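Local coordinates for putative uncharacterized protein (Ustilago maydis, PDB 4GNX) that binds single-stranded DNA as a subunit of replication protein A, through OB-fold domains, one of which carries a zinc ion, at residues 195-207 and 215-227. Numbering follows the deposited sequence.
Sequences EKPVLAFKGVKVG and SMFSSSTMLINPD. With nucleotides of chain G.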
loop_
_atom_site.group_PDB
_atom_site.type_symbol
_atom_site.label_atom_id
_atom_site.label_comp_id
_atom_site.label_asym_id
_atom_site.label_seq_id
_atom_site.Cartn_x
_atom_site.Cartn_y
_atom_site.Cartn_z
ATOM N N GLU C 195 -39.332 6.693 12.261
ATOM C CA GLU C 195 -39.696 8.102 12.220
ATOM C C GLU C 195 -38.469 9.003 12.082
ATOM O O GLU C 195 -38.153 9.792 12.981
ATOM C CB GLU C 195 -40.559 8.497 13.427
ATOM C CG GLU C 195 -42.064 8.404 13.182
ATOM C CD GLU C 195 -42.604 6.982 13.250
ATOM O OE1 GLU C 195 -41.838 6.059 13.614
ATOM O OE2 GLU C 195 -43.802 6.787 12.941
ATOM N N LYS C 196 -37.779 8.861 10.949
ATOM C CA LYS C 196 -36.734 9.800 10.504
ATOM C C LYS C 196 -35.758 10.307 11.583
ATOM O O LYS C 196 -35.635 11.520 11.796
ATOM C CB LYS C 196 -37.386 10.982 9.774
ATOM C CG LYS C 196 -37.201 10.969 8.267
ATOM C CD LYS C 196 -38.073 9.962 7.542
ATOM C CE LYS C 196 -37.651 9.916 6.085
ATOM N NZ LYS C 196 -38.345 8.859 5.302
ATOM N N PRO C 197 -35.038 9.383 12.244
ATOM C CA PRO C 197 -34.194 9.817 13.344
ATOM C C PRO C 197 -32.944 10.536 12.837
ATOM O O PRO C 197 -32.645 10.500 11.640
ATOM C CB PRO C 197 -33.806 8.498 14.006
ATOM C CG PRO C 197 -33.744 7.529 12.871
ATOM C CD PRO C 197 -34.804 7.965 11.898
ATOM N N VAL C 198 -32.230 11.195 13.741
ATOM C CA VAL C 198 -30.890 11.656 13.425
ATOM C C VAL C 198 -29.925 10.558 13.838
ATOM O O VAL C 198 -30.057 9.982 14.923
ATOM C CB VAL C 198 -30.531 12.977 14.139
ATOM C CG1 VAL C 198 -29.152 13.452 13.702
ATOM C CG2 VAL C 198 -31.574 14.047 13.845
ATOM N N LEU C 199 -28.973 10.262 12.957
ATOM C CA LEU C 199 -27.903 9.319 13.264
ATOM C C LEU C 199 -26.551 9.997 13.188
ATOM O O LEU C 199 -26.268 10.739 12.237
ATOM C CB LEU C 199 -27.925 8.144 12.304
ATOM C CG LEU C 199 -29.198 7.312 12.262
ATOM C CD1 LEU C 199 -29.014 6.143 11.300
ATOM C CD2 LEU C 199 -29.594 6.829 13.650
ATOM N N ALA C 200 -25.721 9.727 14.195
ATOM C CA ALA C 200 -24.401 10.346 14.320
ATOM C C ALA C 200 -23.300 9.290 14.255
ATOM O O ALA C 200 -23.297 8.334 15.031
ATOM C CB ALA C 200 -24.310 11.140 15.616
ATOM N N PHE C 201 -22.360 9.471 13.338
ATOM C CA PHE C 201 -21.315 8.483 13.123
ATOM C C PHE C 201 -19.910 8.970 13.464
ATOM O O PHE C 201 -19.492 10.054 13.026
ATOM C CB PHE C 201 -21.362 7.993 11.683
ATOM C CG PHE C 201 -22.569 7.166 11.372
ATOM C CD1 PHE C 201 -23.763 7.764 10.986
ATOM C CD2 PHE C 201 -22.521 5.781 11.471
ATOM C CE1 PHE C 201 -24.887 6.999 10.702
ATOM C CE2 PHE C 201 -23.643 5.013 11.182
ATOM C CZ PHE C 201 -24.829 5.624 10.800
ATOM N N LYS C 202 -19.196 8.162 14.255
ATOM C CA LYS C 202 -17.779 8.402 14.563
ATOM C C LYS C 202 -16.898 7.352 13.893
ATOM O O LYS C 202 -17.158 6.150 13.996
ATOM C CB LYS C 202 -17.526 8.443 16.078
ATOM C CG LYS C 202 -16.534 9.518 16.505
ATOM C CD LYS C 202 -15.098 9.030 16.461
ATOM C CE LYS C 202 -14.181 10.030 15.776
ATOM N NZ LYS C 202 -14.314 11.406 16.312
ATOM N N GLY C 203 -15.868 7.823 13.195
ATOM C CA GLY C 203 -14.892 6.952 12.543
ATOM C C GLY C 203 -15.517 6.025 11.522
ATOM O O GLY C 203 -15.730 4.850 11.792
ATOM N N VAL C 204 -15.810 6.564 10.346
ATOM C CA VAL C 204 -16.478 5.818 9.300
ATOM C C VAL C 204 -15.566 5.805 8.075
ATOM O O VAL C 204 -14.848 6.776 7.832
ATOM C CB VAL C 204 -17.847 6.467 9.013
ATOM C CG1 VAL C 204 -18.416 6.065 7.660
ATOM C CG2 VAL C 204 -18.818 6.100 10.117
ATOM N N LYS C 205 -15.570 4.700 7.323
ATOM C CA LYS C 205 -14.725 4.577 6.131
ATOM C C LYS C 205 -15.381 5.224 4.928
ATOM O O LYS C 205 -16.558 5.000 4.670
ATOM C CB LYS C 205 -14.405 3.117 5.811
ATOM C CG LYS C 205 -13.277 2.971 4.791
ATOM C CD LYS C 205 -13.116 1.552 4.251
ATOM C CE LYS C 205 -14.380 1.032 3.575
ATOM N NZ LYS C 205 -14.169 -0.324 2.996
ATOM N N VAL C 206 -14.606 6.028 4.198
ATOM C CA VAL C 206 -15.060 6.631 2.941
ATOM C C VAL C 206 -14.655 5.766 1.740
ATOM O O VAL C 206 -13.466 5.623 1.430
ATOM C CB VAL C 206 -14.499 8.057 2.763
ATOM C CG1 VAL C 206 -14.836 8.609 1.381
ATOM C CG2 VAL C 206 -15.015 8.977 3.862
ATOM N N GLY C 207 -15.654 5.176 1.084
ATOM C CA GLY C 207 -15.454 4.475 -0.186
ATOM C C GLY C 207 -15.851 5.357 -1.360
ATOM O O GLY C 207 -16.546 6.371 -1.182
ATOM N N SER C 215 -18.914 3.243 4.874
ATOM C CA SER C 215 -18.922 1.934 5.484
ATOM C C SER C 215 -18.367 2.027 6.895
ATOM O O SER C 215 -17.489 2.851 7.172
ATOM C CB SER C 215 -18.076 0.964 4.668
ATOM O OG SER C 215 -17.762 -0.181 5.438
ATOM N N MET C 216 -18.864 1.164 7.777
ATOM C CA MET C 216 -18.379 1.120 9.154
ATOM C C MET C 216 -17.183 0.201 9.350
ATOM O O MET C 216 -17.025 -0.794 8.649
ATOM C CB MET C 216 -19.502 0.742 10.114
ATOM C CG MET C 216 -20.524 1.857 10.251
ATOM S SD MET C 216 -21.233 2.073 11.903
ATOM C CE MET C 216 -22.008 0.469 12.133
ATOM N N PHE C 217 -16.332 0.577 10.297
ATOM C CA PHE C 217 -15.312 -0.306 10.844
ATOM C C PHE C 217 -15.747 -0.877 12.193
ATOM O O PHE C 217 -16.624 -0.321 12.864
ATOM C CB PHE C 217 -14.016 0.463 11.040
ATOM C CG PHE C 217 -13.238 0.655 9.784
ATOM C CD1 PHE C 217 -12.596 1.858 9.537
ATOM C CD2 PHE C 217 -13.141 -0.372 8.848
ATOM C CE1 PHE C 217 -11.862 2.041 8.382
ATOM C CE2 PHE C 217 -12.413 -0.195 7.686
ATOM C CZ PHE C 217 -11.766 1.014 7.456
ATOM N N SER C 218 -15.118 -1.984 12.583
ATOM C CA SER C 218 -15.296 -2.591 13.902
ATOM C C SER C 218 -15.377 -1.516 14.971
ATOM O O SER C 218 -16.218 -1.566 15.869
ATOM C CB SER C 218 -14.109 -3.517 14.186
ATOM O OG SER C 218 -13.956 -3.831 15.562
ATOM N N SER C 219 -14.495 -0.533 14.822
ATOM C CA SER C 219 -14.298 0.567 15.752
ATOM C C SER C 219 -15.288 1.705 15.588
ATOM O O SER C 219 -15.286 2.630 16.400
ATOM C CB SER C 219 -12.894 1.125 15.543
ATOM O OG SER C 219 -12.487 0.950 14.196
ATOM N N SER C 220 -16.112 1.652 14.538
ATOM C CA SER C 220 -17.026 2.736 14.240
ATOM C C SER C 220 -18.177 2.746 15.223
ATOM O O SER C 220 -18.466 1.736 15.863
ATOM C CB SER C 220 -17.566 2.622 12.818
ATOM O OG SER C 220 -16.528 2.661 11.863
ATOM N N THR C 221 -18.841 3.896 15.304
ATOM C CA THR C 221 -19.876 4.149 16.288
ATOM C C THR C 221 -21.048 4.909 15.672
ATOM O O THR C 221 -20.845 5.803 14.849
ATOM C CB THR C 221 -19.265 4.903 17.493
ATOM O OG1 THR C 221 -19.137 3.990 18.586
ATOM C CG2 THR C 221 -20.104 6.119 17.938
ATOM N N MET C 222 -22.268 4.535 16.058
ATOM C CA MET C 222 -23.458 5.313 15.702
ATOM C C MET C 222 -24.434 5.532 16.870
ATOM O O MET C 222 -24.669 4.633 17.683
ATOM C CB MET C 222 -24.185 4.722 14.490
ATOM C CG MET C 222 -24.785 3.348 14.721
ATOM S SD MET C 222 -26.482 3.222 14.119
ATOM C CE MET C 222 -26.239 2.816 12.399
ATOM N N LEU C 223 -24.993 6.736 16.938
ATOM C CA LEU C 223 -25.954 7.091 17.973
ATOM C C LEU C 223 -27.280 7.439 17.335
ATOM O O LEU C 223 -27.323 8.031 16.248
ATOM C CB LEU C 223 -25.452 8.286 18.775
ATOM C CG LEU C 223 -24.424 8.010 19.867
ATOM C CD1 LEU C 223 -23.443 9.167 19.938
ATOM C CD2 LEU C 223 -25.116 7.767 21.205
ATOM N N ILE C 224 -28.362 7.077 18.012
ATOM C CA ILE C 224 -29.694 7.347 17.493
ATOM C C ILE C 224 -30.353 8.482 18.274
ATOM O O ILE C 224 -30.755 8.304 19.424
ATOM C CB ILE C 224 -30.559 6.072 17.498
ATOM C CG1 ILE C 224 -29.800 4.930 16.795
ATOM C CG2 ILE C 224 -31.909 6.345 16.841
ATOM C CD1 ILE C 224 -30.145 3.531 17.272
ATOM N N ASN C 225 -30.446 9.648 17.635
ATOM C CA ASN C 225 -30.999 10.850 18.258
ATOM C C ASN C 225 -30.259 11.242 19.539
ATOM O O ASN C 225 -30.838 11.246 20.623
ATOM C CB ASN C 225 -32.501 10.686 18.518
ATOM C CG ASN C 225 -33.265 10.287 17.273
ATOM O OD1 ASN C 225 -33.258 11.005 16.271
ATOM N ND2 ASN C 225 -33.934 9.140 17.330
ATOM N N PRO C 226 -28.965 11.564 19.415
ATOM C CA PRO C 226 -28.194 12.009 20.571
ATOM C C PRO C 226 -28.580 13.428 20.968
ATOM O O PRO C 226 -28.988 14.219 20.115
ATOM C CB PRO C 226 -26.757 11.995 20.058
ATOM C CG PRO C 226 -26.885 12.248 18.594
ATOM C CD PRO C 226 -28.178 11.612 18.170
ATOM N N ASP C 227 -28.449 13.745 22.249
ATOM C CA ASP C 227 -28.805 15.073 22.718
ATOM C C ASP C 227 -27.649 16.038 22.452
ATOM O O ASP C 227 -26.951 16.475 23.369
ATOM C CB ASP C 227 -29.200 15.041 24.196
ATOM C CG ASP C 227 -30.477 15.821 24.474
ATOM O OD1 ASP C 227 -31.543 15.441 23.934
ATOM O OD2 ASP C 227 -30.418 16.805 25.241
ATOM P P DT G 5 -8.178 -8.386 7.545
ATOM O OP1 DT G 5 -7.703 -8.625 6.157
ATOM O OP2 DT G 5 -7.375 -7.506 8.440
ATOM O "O5'" DT G 5 -9.632 -7.740 7.381
ATOM C "C5'" DT G 5 -9.795 -6.409 6.833
ATOM C "C4'" DT G 5 -11.221 -5.913 6.958
ATOM O "O4'" DT G 5 -11.712 -6.108 8.307
ATOM C "C3'" DT G 5 -11.409 -4.420 6.671
ATOM O "O3'" DT G 5 -12.719 -4.163 6.148
ATOM C "C2'" DT G 5 -11.310 -3.796 8.051
ATOM C "C1'" DT G 5 -11.986 -4.848 8.917
ATOM N N1 DT G 5 -11.516 -4.904 10.318
ATOM C C2 DT G 5 -12.291 -4.300 11.282
ATOM O O2 DT G 5 -13.332 -3.713 11.030
ATOM N N3 DT G 5 -11.796 -4.400 12.561
ATOM C C4 DT G 5 -10.634 -5.036 12.962
ATOM O O4 DT G 5 -10.322 -5.048 14.150
ATOM C C5 DT G 5 -9.871 -5.650 11.898
ATOM C C7 DT G 5 -8.595 -6.356 12.234
ATOM C C6 DT G 5 -10.342 -5.552 10.647
ATOM P P DT G 6 -13.092 -3.454 4.751
ATOM O OP1 DT G 6 -11.883 -3.169 3.939
ATOM O OP2 DT G 6 -14.039 -2.350 5.061
ATOM O "O5'" DT G 6 -13.892 -4.631 4.031
ATOM C "C5'" DT G 6 -13.195 -5.709 3.370
ATOM C "C4'" DT G 6 -14.006 -6.986 3.406
ATOM O "O4'" DT G 6 -14.369 -7.323 4.765
ATOM C "C3'" DT G 6 -15.307 -6.960 2.603
ATOM O "O3'" DT G 6 -15.390 -8.133 1.791
ATOM C "C2'" DT G 6 -16.399 -6.884 3.656
ATOM C "C1'" DT G 6 -15.771 -7.499 4.897
ATOM N N1 DT G 6 -16.189 -6.861 6.168
ATOM C C2 DT G 6 -16.891 -7.606 7.090
ATOM O O2 DT G 6 -17.197 -8.774 6.912
ATOM N N3 DT G 6 -17.228 -6.928 8.235
ATOM C C4 DT G 6 -16.938 -5.612 8.543
ATOM O O4 DT G 6 -17.309 -5.139 9.614
ATOM C C5 DT G 6 -16.193 -4.894 7.535
ATOM C C7 DT G 6 -15.827 -3.465 7.783
ATOM C C6 DT G 6 -15.863 -5.545 6.413
ATOM P P DT G 7 -15.371 -7.925 0.211
ATOM O OP1 DT G 7 -15.177 -9.239 -0.454
ATOM O OP2 DT G 7 -14.426 -6.815 -0.075
ATOM O "O5'" DT G 7 -16.862 -7.425 -0.051
ATOM C "C5'" DT G 7 -17.994 -8.242 0.315
ATOM C "C4'" DT G 7 -19.287 -7.619 -0.164
ATOM O "O4'" DT G 7 -19.529 -6.374 0.529
ATOM C "C3'" DT G 7 -19.347 -7.276 -1.650
ATOM O "O3'" DT G 7 -20.696 -7.452 -2.086
ATOM C "C2'" DT G 7 -18.951 -5.809 -1.683
ATOM C "C1'" DT G 7 -19.561 -5.289 -0.392
ATOM N N1 DT G 7 -18.874 -4.147 0.245
ATOM C C2 DT G 7 -19.656 -3.097 0.669
ATOM O O2 DT G 7 -20.862 -3.056 0.504
ATOM N N3 DT G 7 -18.966 -2.087 1.293
ATOM C C4 DT G 7 -17.609 -2.033 1.545
ATOM O O4 DT G 7 -17.133 -1.056 2.115
ATOM C C5 DT G 7 -16.851 -3.170 1.078
ATOM C C7 DT G 7 -15.371 -3.191 1.293
ATOM C C6 DT G 7 -17.514 -4.163 0.468
#
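The bent beta hairpin of an OB-fold domain in replication protein A meets single-stranded DNA at one end and packs a hydrophobic cluster further along: segments 195-207 and 215-227 pair on both sides of the bend, and at the DNA end the aliphatic chain of Lys205 runs over one face of the Phe217 ring. The two side chains cross at about a right angle, with Lys205 CB 4.1 Å from the centroid of the Phe217 ring in a CH-pi contact. Extended through chi2 and bent once at chi3 (59°), the lysine carries NZ past the ring to two hydrogen bonds, one from Lys205 NZ to the phosphate oxygen OP2 of DT6 of chain G at 2.9 Å and a longer one to the base atom O4 of DT7 of chain G. Ser218 N adds a bond to O2 of DT5 of chain G at 2.9 Å, so that backbone and side chain together contact three successive nucleotides.

Both strands turn a corner here, at 202-203 and 218-219, in keeping with the curled sheet of an OB barrel. Within the type I turn from Phe217 to Ser220, Ser220 OG accepts the N-H of Phe217, and Ser220 N bonds back to Phe217 O.

Beyond the corner, 198-201 and 220-224 run antiparallel. Phe201 and Met222 lie side by side: Met222 CB sits over one face of the Phe201 ring, while Met216 SD lies at the ring edge, in its plane, 5.0 Å from the centroid of the Phe201 ring, a Met-aromatic contact. Leu177 and Leu179 of strand 174-180 pack against this cluster. At the far end, Asn225 OD1 accepts the N-H of Val198, N to OD1 2.7 Å, the donor lying above the plane of the Asn225 side-chain amide, and Asn225 N returns a bond to Val198 O.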